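Local coordinates for protein acetylene hydratase (Pelobacter acetylenicus, PDB 2E7Z) that catalyses the hydration of acetylene to acetaldehyde, using a tungsten-bis(molybdopterin guanine dinucleotide) cofactor and one [4Fe-4S] cluster, at residues 6-10 against 608-612; 26-30 against 41-47. All coordinates share one frame; numbering follows the deposited sequence.

Interaction 1 of 2, residues 6-10 against 608-612; sequences CQSCD and FQSCY. With MGD (2-amino-5,6-dimercapto-7-methyl-3,7,8a,9-tetrahydro-8-oxa-1,3,9,10-tetraaza-anthracen-4-one guanosine dinucleotide), chain E; SF4 (iron/sulfur cluster), chain D.
Cys-9 lies over one face of the Phe-608 ring. Its CA stands 3.9 Å from the ring centroid and 10° off the normal, a CH-pi contact. Cys-9 CB comes down on Phe-608 CD1 at 3.4 Å. Gln-609 CG covers the opposite face, so the ring is sandwiched between the two, which limits its tilt. Phe-608 reaches this place because CG is anti to the backbone N (chi1 170°). This is the tight part. The loop 6-10 carries two cluster ligands: Cys-6 SG binds FE2 and Cys-9 SG binds FE4, each at 2.3 Å. Ser-8 O also packs against Phe-608 CB and accepts a hydrogen bond of 2.6 Å from Tyr-612 OH. That oxygen lies at the edge of the tyrosine ring, near its plane. The C=O...donor angle is 106°, so the hydroxyl comes in from the side of the carbonyl. Asp-10, the active-site residue, touches the ring only loosely: its OD1 is 3.9 Å from Phe-608 CE1. That oxygen accepts a hydrogen bond from Trp-176 NE1, and the side chain's nearest atom lies about 4 Å from the tungsten. With an alanine in place of Phe-608, Cys-9 and Gln-609 would probably face a gap where the ring had been. The loose side is the far part of the type II' turn 608-611, where Ser-610 and Cys-611 face MGD chain E and do not touch 6-10. Ser-610 N and OG both donate to O2B of MGD chain E, at 2.9 and 2.6 Å. The chemistry implies that cluster loop and cofactor loop are tied through the protein, by one ring and one hydroxyl.

Interaction 2 of 2, residues 26-30 against 41-47; sequences QTKSI and SICMKSV. With SF4 (iron/sulfur cluster), chain D; MGD (2-amino-5,6-dimercapto-7-methyl-3,7,8a,9-tetrahydro-8-oxa-1,3,9,10-tetraaza-anthracen-4-one guanosine dinucleotide), chain F.
Thr-27 meets Ser-46 and Ile-42 where edge strand 25-29 of a three-stranded antiparallel sheet packs on the cluster-binding loop and the single-turn helix 44-47. Thr-27 OG1 lies between its backbone N and carbonyl carbon (chi1 47°), which brings it to Ser-46 O. It donates a hydrogen bond of 2.7 Å there, from above the carbonyl plane. Ser-46 OG is buried and has no polar partner in the model. Thr-27 N is linked by a water to Val-47 O. Ile-42 CD1 packs 4.0 Å from Thr-27 CB. Next in the chain after this isoleucine, Cys-43 takes the N-cap of the helix and binds FE1 through SG, at 2.3 Å. At Lys-28 the side chain leaves the contact, but the main chain stays: Lys-28 C is 3.6 Å from Ile-42 CD1. Ser-29 follows, with its CB 4.0 Å from Ile-42 CG2. The isoleucine thus lies along Thr-27 to Ser-29. Its other neighbours include Val-15 of strand 14-19 and the cluster. At Ile-30 the backbone N donates to a water at 2.9 Å, and that water donates to Ser-41 O at 2.8 Å.

How the interactions relate
The centres of interactions 1 and 2 lie about 13 Å apart, and both touch the [4Fe-4S] cluster. Along the chain, interaction 2 is nested inside the loop closed by interaction 1: 6-10, 26-30, 41-47, then 608-612. Loop 6-10 joins strands 2-5 and 14-19, and 26-30 lies on strand 25-29, an outer strand of the same antiparallel sheet. The two contacts meet where Cys-6 SG packs on Ser-46 OG at 3.2 Å. Cys-6, Cys-9 and Cys-43 ligate the cluster together with Cys-13. Lys-45 packs against Phe-608 and Tyr-612 and runs from the cluster toward MGD chain F, so residues nearly 600 positions apart meet between the cluster and the tungsten cofactor.

Interaction 1 of 2, residues 6-10 against 608-612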
ATOM      1  N   CYS A   6       9.096   3.172  14.535  1.00  9.10           N
ATOM      2  CA  CYS A   6       7.699   3.043  14.845  1.00  9.08           C
ATOM      3  C   CYS A   6       7.019   2.326  13.682  1.00  8.84           C
ATOM      4  O   CYS A   6       7.187   2.727  12.525  1.00  8.85           O
ATOM      5  CB  CYS A   6       7.118   4.430  15.031  1.00 10.02           C
ATOM      6  SG  CYS A   6       5.336   4.399  15.296  1.00 10.63           S
ATOM      7  N   GLN A   7       6.273   1.266  13.998  1.00  8.42           N
ATOM      8  CA  GLN A   7       5.515   0.540  12.976  1.00  9.51           C
ATOM      9  C   GLN A   7       4.022   0.658  13.249  1.00  9.83           C
ATOM     10  O   GLN A   7       3.233  -0.211  12.856  1.00 10.03           O
ATOM     11  CB  GLN A   7       5.985  -0.913  12.911  1.00  9.16           C
ATOM     12  CG  GLN A   7       7.451  -0.998  12.430  1.00  7.89           C
ATOM     13  CD  GLN A   7       8.270  -2.085  13.114  1.00  7.99           C
ATOM     14  OE1 GLN A   7       8.026  -3.290  12.919  1.00  8.87           O
ATOM     15  NE2 GLN A   7       9.290  -1.674  13.864  1.00  8.33           N
ATOM     16  N   SER A   8       3.634   1.749  13.905  1.00 10.29           N
ATOM     17  CA  SER A   8       2.212   2.030  14.074  1.00 10.60           C
ATOM     18  C   SER A   8       1.592   2.565  12.782  1.00 10.36           C
ATOM     19  O   SER A   8       0.379   2.543  12.624  1.00 10.62           O
ATOM     20  CB  SER A   8       1.962   2.976  15.252  1.00 10.67           C
ATOM     21  OG  SER A   8       1.995   2.276  16.492  1.00 11.82           O
ATOM     22  N   CYS A   9       2.430   3.006  11.841  1.00  9.41           N
ATOM     23  CA  CYS A   9       2.007   3.165  10.453  1.00 10.09           C
ATOM     24  C   CYS A   9       3.262   2.969   9.610  1.00 10.48           C
ATOM     25  O   CYS A   9       4.355   2.751  10.149  1.00 10.76           O
ATOM     26  CB  CYS A   9       1.269   4.491  10.169  1.00 10.61           C
ATOM     27  SG  CYS A   9       2.255   5.947   9.707  1.00 11.34           S
ATOM     28  N   ASP A  10       3.109   3.055   8.304  1.00 10.14           N
ATOM     29  CA  ASP A  10       4.159   2.568   7.417  1.00 10.47           C
ATOM     30  C   ASP A  10       5.256   3.567   7.012  1.00 10.42           C
ATOM     31  O   ASP A  10       6.210   3.186   6.335  1.00 10.81           O
ATOM     32  CB  ASP A  10       3.554   1.882   6.186  1.00 11.96           C
ATOM     33  CG  ASP A  10       2.657   2.789   5.361  1.00 14.44           C
ATOM     34  OD1 ASP A  10       2.203   3.860   5.839  1.00 13.78           O
ATOM     35  OD2 ASP A  10       2.368   2.371   4.209  1.00 19.29           O
ATOM     36  N   PHE A 608      -4.872   3.626  12.102  1.00 12.49           N
ATOM     37  CA  PHE A 608      -4.101   3.308  10.908  1.00 11.60           C
ATOM     38  C   PHE A 608      -4.856   2.201  10.203  1.00 10.74           C
ATOM     39  O   PHE A 608      -4.952   1.110  10.732  1.00 10.15           O
ATOM     40  CB  PHE A 608      -2.657   2.863  11.237  1.00 11.02           C
ATOM     41  CG  PHE A 608      -1.918   2.302  10.050  1.00 11.76           C
ATOM     42  CD1 PHE A 608      -1.578   3.109   8.961  1.00 10.78           C
ATOM     43  CD2 PHE A 608      -1.583   0.949  10.010  1.00 12.04           C
ATOM     44  CE1 PHE A 608      -0.893   2.579   7.851  1.00 11.45           C
ATOM     45  CE2 PHE A 608      -0.906   0.412   8.899  1.00 11.88           C
ATOM     46  CZ  PHE A 608      -0.576   1.232   7.825  1.00 10.91           C
ATOM     47  N   GLN A 609      -5.412   2.482   9.025  1.00 10.77           N
ATOM     48  CA  GLN A 609      -6.184   1.468   8.309  1.00 10.49           C
ATOM     49  C   GLN A 609      -7.257   0.923   9.234  1.00 10.64           C
ATOM     50  O   GLN A 609      -7.980   1.732   9.792  1.00 11.32           O
ATOM     51  CB  GLN A 609      -5.273   0.370   7.723  1.00 10.30           C
ATOM     52  CG  GLN A 609      -4.136   0.950   6.870  1.00 12.00           C
ATOM     53  CD  GLN A 609      -4.611   1.510   5.535  1.00 12.50           C
ATOM     54  OE1 GLN A 609      -5.679   1.169   5.038  1.00 14.27           O
ATOM     55  NE2 GLN A 609      -3.792   2.350   4.934  1.00 14.73           N
ATOM     56  N   SER A 610      -7.365  -0.389   9.449  1.00  9.95           N
ATOM     57  CA  SER A 610      -8.371  -0.912  10.372  1.00  9.70           C
ATOM     58  C   SER A 610      -7.883  -1.075  11.806  1.00 10.09           C
ATOM     59  O   SER A 610      -8.561  -1.738  12.582  1.00 10.18           O
ATOM     60  CB  SER A 610      -8.946  -2.234   9.845  1.00 10.59           C
ATOM     61  OG  SER A 610      -8.036  -3.319  10.025  1.00  8.70           O
ATOM     62  N   CYS A 611      -6.725  -0.485  12.116  1.00 10.08           N
ATOM     63  CA  CYS A 611      -6.045  -0.714  13.401  1.00 10.91           C
ATOM     64  C   CYS A 611      -6.364   0.362  14.417  1.00 11.68           C
ATOM     65  O   CYS A 611      -6.560   1.535  14.081  1.00 12.18           O
ATOM     66  CB  CYS A 611      -4.530  -0.720  13.234  1.00 11.27           C
ATOM     67  SG  CYS A 611      -3.921  -1.887  11.963  1.00 11.00           S
ATOM     68  N   TYR A 612      -6.314  -0.056  15.680  1.00 11.50           N
ATOM     69  CA  TYR A 612      -6.411   0.808  16.882  1.00 11.70           C
ATOM     70  C   TYR A 612      -7.835   1.259  17.181  1.00 12.69           C
ATOM     71  O   TYR A 612      -8.045   2.259  17.900  1.00 13.18           O
ATOM     72  CB  TYR A 612      -5.420   2.012  16.891  1.00 12.25           C
ATOM     73  CG  TYR A 612      -4.105   1.684  16.265  1.00 12.06           C
ATOM     74  CD1 TYR A 612      -3.497   0.443  16.489  1.00 11.55           C
ATOM     75  CD2 TYR A 612      -3.494   2.589  15.398  1.00 12.82           C
ATOM     76  CE1 TYR A 612      -2.291   0.115  15.846  1.00 11.38           C
ATOM     77  CE2 TYR A 612      -2.313   2.286  14.763  1.00 13.33           C
ATOM     78  CZ  TYR A 612      -1.719   1.037  14.966  1.00 13.02           C
ATOM     79  OH  TYR A 612      -0.558   0.719  14.288  1.00 13.27           O
TER
HETATM   80  PB  MGD E 801      -5.337  -3.638   7.619  1.00  8.87           P
HETATM   81  O1B MGD E 801      -6.230  -4.153   6.518  1.00  9.55           O
HETATM   82  O2B MGD E 801      -5.890  -2.743   8.666  1.00  9.31           O
HETATM   83  O3B MGD E 801      -4.066  -2.862   7.024  1.00  8.26           O
HETATM   84  O3A MGD E 801      -3.403  -2.759   4.603  1.00  9.36           O
HETATM   85  PA  MGD E 801      -2.896  -3.328   6.025  1.00  8.69           P
HETATM   86  O1A MGD E 801      -1.672  -2.612   6.510  1.00  8.74           O
HETATM   87  O2A MGD E 801      -2.882  -4.819   5.874  1.00  7.94           O
HETATM   88  O5' MGD E 801      -4.709  -4.948   8.319  1.00  8.04           O
HETATM   89  C5' MGD E 801      -3.535  -4.816   9.101  1.00  8.87           C
HETATM   90  C4' MGD E 801      -3.626  -5.874  10.183  1.00  6.98           C
HETATM   91  O4' MGD E 801      -2.329  -5.969  10.793  1.00  7.65           O
HETATM   92  C3' MGD E 801      -4.547  -5.493  11.338  1.00  7.56           C
HETATM   93  O3' MGD E 801      -5.530  -6.528  11.508  1.00  8.76           O
HETATM   94  C2' MGD E 801      -3.648  -5.344  12.584  1.00  7.85           C
HETATM   95  O2' MGD E 801      -4.221  -5.760  13.840  1.00  9.39           O
HETATM   96  C1' MGD E 801      -2.491  -6.229  12.206  1.00  7.69           C
HETATM   97  N9  MGD E 801      -1.185  -5.886  12.790  1.00  7.75           N
HETATM   98  C8  MGD E 801      -0.668  -4.649  12.994  1.00  8.18           C
HETATM   99  N7  MGD E 801       0.592  -4.727  13.451  1.00  8.46           N
HETATM  100  C5  MGD E 801       0.916  -6.039  13.470  1.00  7.74           C
HETATM  101  C6  MGD E 801       2.076  -6.836  13.831  1.00  7.81           C
HETATM  102  O6  MGD E 801       3.133  -6.301  14.227  1.00  7.80           O
HETATM  103  N1  MGD E 801       1.956  -8.165  13.675  1.00  7.29           N
HETATM  104  C2  MGD E 801       0.845  -8.800  13.316  1.00  7.44           C
HETATM  105  N2  MGD E 801       0.866 -10.159  13.200  1.00  7.98           N
HETATM  106  N3  MGD E 801      -0.256  -8.135  12.979  1.00  7.44           N
HETATM  107  C4  MGD E 801      -0.249  -6.787  13.037  1.00  7.54           C
HETATM  108  C10 MGD E 801      -3.085  -1.406   4.276  1.00 10.88           C
HETATM  109  C11 MGD E 801      -3.337  -1.247   2.792  1.00 10.61           C
HETATM  110  O11 MGD E 801      -4.747  -1.374   2.625  1.00  8.62           O
HETATM  111  C12 MGD E 801      -2.855   0.105   2.325  1.00 11.01           C
HETATM  112  S12 MGD E 801      -1.243   0.555   2.676  1.00 13.53           S
HETATM  113  C13 MGD E 801      -3.651   0.908   1.600  1.00 11.18           C
HETATM  114  S13 MGD E 801      -3.188   2.489   1.164  1.00 14.62           S
HETATM  115  C14 MGD E 801      -5.013   0.498   1.133  1.00 10.51           C
HETATM  116  N15 MGD E 801      -6.071   1.219   1.824  1.00 10.42           N
HETATM  117  C16 MGD E 801      -7.328   0.791   1.509  1.00 10.39           C
HETATM  118  C17 MGD E 801      -8.514   1.658   1.478  1.00 10.57           C
HETATM  119  O17 MGD E 801      -8.415   2.878   1.739  1.00 11.93           O
HETATM  120  N18 MGD E 801      -9.694   1.095   1.151  1.00 10.82           N
HETATM  121  C19 MGD E 801      -9.834  -0.221   0.852  1.00  9.48           C
HETATM  122  N19 MGD E 801     -11.046  -0.727   0.539  1.00 10.76           N
HETATM  123  N20 MGD E 801      -8.797  -1.067   0.887  1.00  9.83           N
HETATM  124  C21 MGD E 801      -7.568  -0.626   1.183  1.00 10.49           C
HETATM  125  N22 MGD E 801      -6.542  -1.481   1.180  1.00  9.47           N
HETATM  126  C23 MGD E 801      -5.176  -1.020   1.314  1.00 10.39           C
HETATM  127 FE1  SF4 D 800       3.067   8.302  13.692  1.00 13.31          FE
HETATM  128 FE2  SF4 D 800       4.589   6.098  13.928  1.00 11.40          FE
HETATM  129 FE3  SF4 D 800       5.407   8.153  12.367  1.00 12.64          FE
HETATM  130 FE4  SF4 D 800       3.365   6.601  11.590  1.00 11.66          FE
HETATM  131  S1  SF4 D 800       5.497   5.904  11.830  1.00 10.86           S
HETATM  132  S2  SF4 D 800       3.448   8.922  11.487  1.00 12.99           S
HETATM  133  S3  SF4 D 800       2.352   6.094  13.608  1.00 10.96           S
HETATM  134  S4  SF4 D 800       5.111   8.230  14.657  1.00 13.11           S

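Interaction 2 of 2, residues 26-30 against 41-47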
ATOM      1  N   GLN A  26       7.133   4.337  27.502  1.00 15.71           N
ATOM      2  CA  GLN A  26       6.928   5.683  27.035  1.00 16.72           C
ATOM      3  C   GLN A  26       7.660   5.865  25.711  1.00 16.50           C
ATOM      4  O   GLN A  26       8.859   5.577  25.606  1.00 17.58           O
ATOM      5  CB  GLN A  26       7.435   6.681  28.074  1.00 17.65           C
ATOM      6  CG  GLN A  26       7.462   8.119  27.587  1.00 21.02           C
ATOM      7  CD  GLN A  26       8.193   9.031  28.547  1.00 25.99           C
ATOM      8  OE1 GLN A  26       7.579   9.841  29.223  1.00 29.62           O
ATOM      9  NE2 GLN A  26       9.513   8.879  28.631  1.00 28.95           N
ATOM     10  N   THR A  27       6.927   6.325  24.698  1.00 16.14           N
ATOM     11  CA  THR A  27       7.502   6.649  23.392  1.00 16.29           C
ATOM     12  C   THR A  27       7.495   8.160  23.171  1.00 17.36           C
ATOM     13  O   THR A  27       6.542   8.846  23.569  1.00 18.13           O
ATOM     14  CB  THR A  27       6.719   5.981  22.262  1.00 16.15           C
ATOM     15  OG1 THR A  27       5.317   6.198  22.480  1.00 16.48           O
ATOM     16  CG2 THR A  27       7.005   4.478  22.217  1.00 15.90           C
ATOM     17  N   LYS A  28       8.571   8.675  22.584  1.00 16.93           N
ATOM     18  CA  LYS A  28       8.691  10.103  22.283  1.00 18.04           C
ATOM     19  C   LYS A  28       9.503  10.348  21.019  1.00 18.17           C
ATOM     20  O   LYS A  28      10.181   9.443  20.523  1.00 17.11           O
ATOM     21  CB  LYS A  28       9.291  10.860  23.469  1.00 19.17           C
ATOM     22  CG  LYS A  28      10.712  10.486  23.814  1.00 22.57           C
ATOM     23  CD  LYS A  28      11.208  11.290  25.021  1.00 26.86           C
ATOM     24  CE  LYS A  28      10.261  11.168  26.214  1.00 29.83           C
ATOM     25  NZ  LYS A  28      10.835  11.777  27.457  1.00 34.21           N
ATOM     26  N   SER A  29       9.414  11.553  20.462  1.00 18.03           N
ATOM     27  CA  SER A  29      10.200  11.888  19.297  1.00 18.68           C
ATOM     28  C   SER A  29      11.672  11.767  19.659  1.00 18.14           C
ATOM     29  O   SER A  29      12.077  12.050  20.797  1.00 18.83           O
ATOM     30  CB  SER A  29       9.863  13.278  18.735  1.00 19.44           C
ATOM     31  OG  SER A  29      10.121  14.289  19.683  1.00 22.73           O
ATOM     32  N   ILE A  30      12.452  11.265  18.717  1.00 18.29           N
ATOM     33  CA  ILE A  30      13.859  11.025  18.974  1.00 18.50           C
ATOM     34  C   ILE A  30      14.550  12.337  19.369  1.00 19.46           C
ATOM     35  O   ILE A  30      14.425  13.358  18.689  1.00 19.09           O
ATOM     36  CB  ILE A  30      14.523  10.304  17.780  1.00 18.71           C
ATOM     37  CG1 ILE A  30      15.924   9.814  18.169  1.00 17.80           C
ATOM     38  CG2 ILE A  30      14.524  11.178  16.531  1.00 18.15           C
ATOM     39  CD1 ILE A  30      16.359   8.615  17.382  1.00 17.49           C
ATOM     40  N   SER A  41       9.105  14.358  15.267  1.00 18.24           N
ATOM     41  CA  SER A  41       8.355  13.408  14.443  1.00 16.88           C
ATOM     42  C   SER A  41       7.820  12.233  15.276  1.00 16.16           C
ATOM     43  O   SER A  41       8.410  11.146  15.313  1.00 15.87           O
ATOM     44  CB  SER A  41       9.194  12.937  13.253  1.00 17.16           C
ATOM     45  OG  SER A  41       9.595  14.019  12.406  1.00 18.36           O
ATOM     46  N   ILE A  42       6.712  12.477  15.967  1.00 15.81           N
ATOM     47  CA  ILE A  42       5.929  11.419  16.593  1.00 15.31           C
ATOM     48  C   ILE A  42       4.470  11.850  16.629  1.00 16.07           C
ATOM     49  O   ILE A  42       4.187  13.048  16.770  1.00 17.38           O
ATOM     50  CB  ILE A  42       6.442  11.046  18.004  1.00 15.18           C
ATOM     51  CG1 ILE A  42       5.884   9.674  18.395  1.00 14.99           C
ATOM     52  CG2 ILE A  42       6.085  12.137  19.038  1.00 16.47           C
ATOM     53  CD1 ILE A  42       6.481   9.050  19.632  1.00 15.07           C
ATOM     54  N   CYS A  43       3.548  10.901  16.488  1.00 15.80           N
ATOM     55  CA  CYS A  43       2.113  11.222  16.477  1.00 15.34           C
ATOM     56  C   CYS A  43       1.384  10.465  17.577  1.00 15.57           C
ATOM     57  O   CYS A  43       1.991   9.662  18.282  1.00 15.26           O
ATOM     58  CB  CYS A  43       1.506  10.892  15.108  1.00 15.63           C
ATOM     59  SG  CYS A  43       1.260   9.108  14.872  1.00 15.26           S
ATOM     60  N   MET A  44       0.084  10.733  17.745  1.00 14.82           N
ATOM     61  CA  MET A  44      -0.692  10.107  18.799  1.00 15.49           C
ATOM     62  C   MET A  44      -0.700   8.582  18.687  1.00 14.19           C
ATOM     63  O   MET A  44      -0.765   7.908  19.693  1.00 14.98           O
ATOM     64  CB  MET A  44      -2.129  10.651  18.860  1.00 15.93           C
ATOM     65  CG  MET A  44      -2.891  10.478  17.549  1.00 17.62           C
ATOM     66  SD  MET A  44      -4.579  11.091  17.696  1.00 21.44           S
ATOM     67  CE  MET A  44      -4.357  12.866  17.823  1.00 21.32           C
ATOM     68  N   LYS A  45      -0.629   8.043  17.464  1.00 13.99           N
ATOM     69  CA  LYS A  45      -0.669   6.582  17.305  1.00 13.52           C
ATOM     70  C   LYS A  45       0.552   5.945  17.943  1.00 13.52           C
ATOM     71  O   LYS A  45       0.448   4.892  18.573  1.00 13.58           O
ATOM     72  CB  LYS A  45      -0.783   6.178  15.824  1.00 13.17           C
ATOM     73  CG  LYS A  45      -2.077   6.719  15.201  1.00 14.01           C
ATOM     74  CD  LYS A  45      -2.276   6.312  13.743  1.00 14.35           C
ATOM     75  CE  LYS A  45      -1.203   6.851  12.813  1.00 14.30           C
ATOM     76  NZ  LYS A  45      -1.152   8.343  12.795  1.00 14.98           N
ATOM     77  N   SER A  46       1.696   6.609  17.777  1.00 12.76           N
ATOM     78  CA  SER A  46       2.939   6.135  18.376  1.00 13.26           C
ATOM     79  C   SER A  46       3.034   6.414  19.868  1.00 13.52           C
ATOM     80  O   SER A  46       3.430   5.542  20.649  1.00 13.24           O
ATOM     81  CB  SER A  46       4.123   6.756  17.663  1.00 12.63           C
ATOM     82  OG  SER A  46       5.323   6.090  18.007  1.00 13.57           O
ATOM     83  N   VAL A  47       2.684   7.638  20.262  1.00 14.35           N
ATOM     84  CA  VAL A  47       2.715   8.017  21.677  1.00 15.42           C
ATOM     85  C   VAL A  47       1.923   7.031  22.517  1.00 14.72           C
ATOM     86  O   VAL A  47       2.312   6.683  23.635  1.00 15.77           O
ATOM     87  CB  VAL A  47       2.138   9.430  21.887  1.00 15.64           C
ATOM     88  CG1 VAL A  47       1.864   9.702  23.387  1.00 16.25           C
ATOM     89  CG2 VAL A  47       3.100  10.445  21.314  1.00 15.96           C
TER
HETATM   90 FE1  SF4 D 800       3.067   8.302  13.692  1.00 13.31          FE
HETATM   91 FE2  SF4 D 800       4.589   6.098  13.928  1.00 11.40          FE
HETATM   92 FE3  SF4 D 800       5.407   8.153  12.367  1.00 12.64          FE
HETATM   93 FE4  SF4 D 800       3.365   6.601  11.590  1.00 11.66          FE
HETATM   94  S1  SF4 D 800       5.497   5.904  11.830  1.00 10.86           S
HETATM   95  S2  SF4 D 800       3.448   8.922  11.487  1.00 12.99           S
HETATM   96  S3  SF4 D 800       2.352   6.094  13.608  1.00 10.96           S
HETATM   97  S4  SF4 D 800       5.111   8.230  14.657  1.00 13.11           S
HETATM   98  PB  MGD F 802      -6.152  10.262   2.666  0.50 11.83           P
HETATM   99  O1B MGD F 802      -5.978  10.883   4.026  0.50 11.14           O
HETATM  100  O2B MGD F 802      -7.048   9.064   2.535  0.50  9.53           O
HETATM  101  O3B MGD F 802      -4.723   9.833   2.064  0.50 10.76           O
HETATM  102  O3A MGD F 802      -2.371   9.411   2.754  0.50 10.00           O
HETATM  103  PA  MGD F 802      -3.300  10.569   2.156  0.50 11.72           P
HETATM  104  O1A MGD F 802      -2.896  10.781   0.719  0.50 10.31           O
HETATM  105  O2A MGD F 802      -3.249  11.745   3.113  0.50 12.29           O
HETATM  106  O5' MGD F 802      -6.679  11.402   1.656  0.50 11.41           O
HETATM  107  C5' MGD F 802      -5.941  12.610   1.633  0.50 10.44           C
HETATM  108  C4' MGD F 802      -6.524  13.539   0.585  0.50  9.33           C
HETATM  109  O4' MGD F 802      -6.618  12.859  -0.672  0.50  9.80           O
HETATM  110  C3' MGD F 802      -7.934  13.984   0.962  0.50  9.30           C
HETATM  111  O3' MGD F 802      -7.912  15.374   1.288  0.50 10.26           O
HETATM  112  C2' MGD F 802      -8.766  13.720  -0.273  0.50  9.09           C
HETATM  113  O2' MGD F 802      -9.631  14.793  -0.640  0.50  9.23           O
HETATM  114  C1' MGD F 802      -7.688  13.507  -1.330  0.50  9.64           C
HETATM  115  N9  MGD F 802      -8.166  12.777  -2.520  0.50  8.55           N
HETATM  116  C8  MGD F 802      -9.074  11.784  -2.578  0.50 10.08           C
HETATM  117  N7  MGD F 802      -9.263  11.344  -3.849  0.50  9.90           N
HETATM  118  C5  MGD F 802      -8.463  12.107  -4.635  0.50  9.81           C
HETATM  119  C6  MGD F 802      -8.153  12.202  -6.077  0.50  9.47           C
HETATM  120  O6  MGD F 802      -8.741  11.474  -6.906  0.50  9.75           O
HETATM  121  N1  MGD F 802      -7.244  13.108  -6.466  0.50  8.72           N
HETATM  122  C2  MGD F 802      -6.603  13.927  -5.607  0.50  7.86           C
HETATM  123  N2  MGD F 802      -5.688  14.803  -6.089  0.50  9.11           N
HETATM  124  N3  MGD F 802      -6.837  13.891  -4.265  0.50  8.64           N
HETATM  125  C4  MGD F 802      -7.733  13.027  -3.752  0.50  8.53           C
HETATM  126  C10 MGD F 802      -2.458   8.028   2.416  0.50 10.66           C
HETATM  127  C11 MGD F 802      -1.471   7.374   3.380  0.50  9.60           C
HETATM  128  O11 MGD F 802      -1.764   7.809   4.718  0.50 11.23           O
HETATM  129  C12 MGD F 802      -1.458   5.862   3.297  0.50 11.21           C
HETATM  130  S12 MGD F 802      -1.689   5.081   1.810  0.50 13.81           S
HETATM  131  C13 MGD F 802      -1.261   5.106   4.390  0.50 11.02           C
HETATM  132  S13 MGD F 802      -1.064   3.415   4.320  0.50 12.39           S
HETATM  133  C14 MGD F 802      -1.240   5.718   5.753  0.50  9.90           C
HETATM  134  N15 MGD F 802      -2.535   5.555   6.403  0.50 10.57           N
HETATM  135  C16 MGD F 802      -2.769   6.280   7.519  0.50 10.20           C
HETATM  136  C17 MGD F 802      -3.831   5.957   8.495  0.50 10.91           C
HETATM  137  O17 MGD F 802      -4.592   4.977   8.322  0.50 10.92           O
HETATM  138  N18 MGD F 802      -3.963   6.760   9.567  0.50  9.95           N
HETATM  139  C19 MGD F 802      -3.179   7.840   9.777  0.50 10.67           C
HETATM  140  N19 MGD F 802      -3.379   8.580  10.887  0.50 10.50           N
HETATM  141  N20 MGD F 802      -2.190   8.203   8.920  0.50 10.84           N
HETATM  142  C21 MGD F 802      -1.955   7.478   7.808  0.50 10.82           C
HETATM  143  N22 MGD F 802      -0.983   7.841   6.953  0.50 11.52           N
HETATM  144  C23 MGD F 802      -0.878   7.206   5.655  0.50 10.54           C
HETATM  145  O   HOH W   1       4.256   7.505  25.330  1.00 18.15           O
HETATM  146  O   HOH W   2      10.949  10.686  16.266  1.00 14.35           O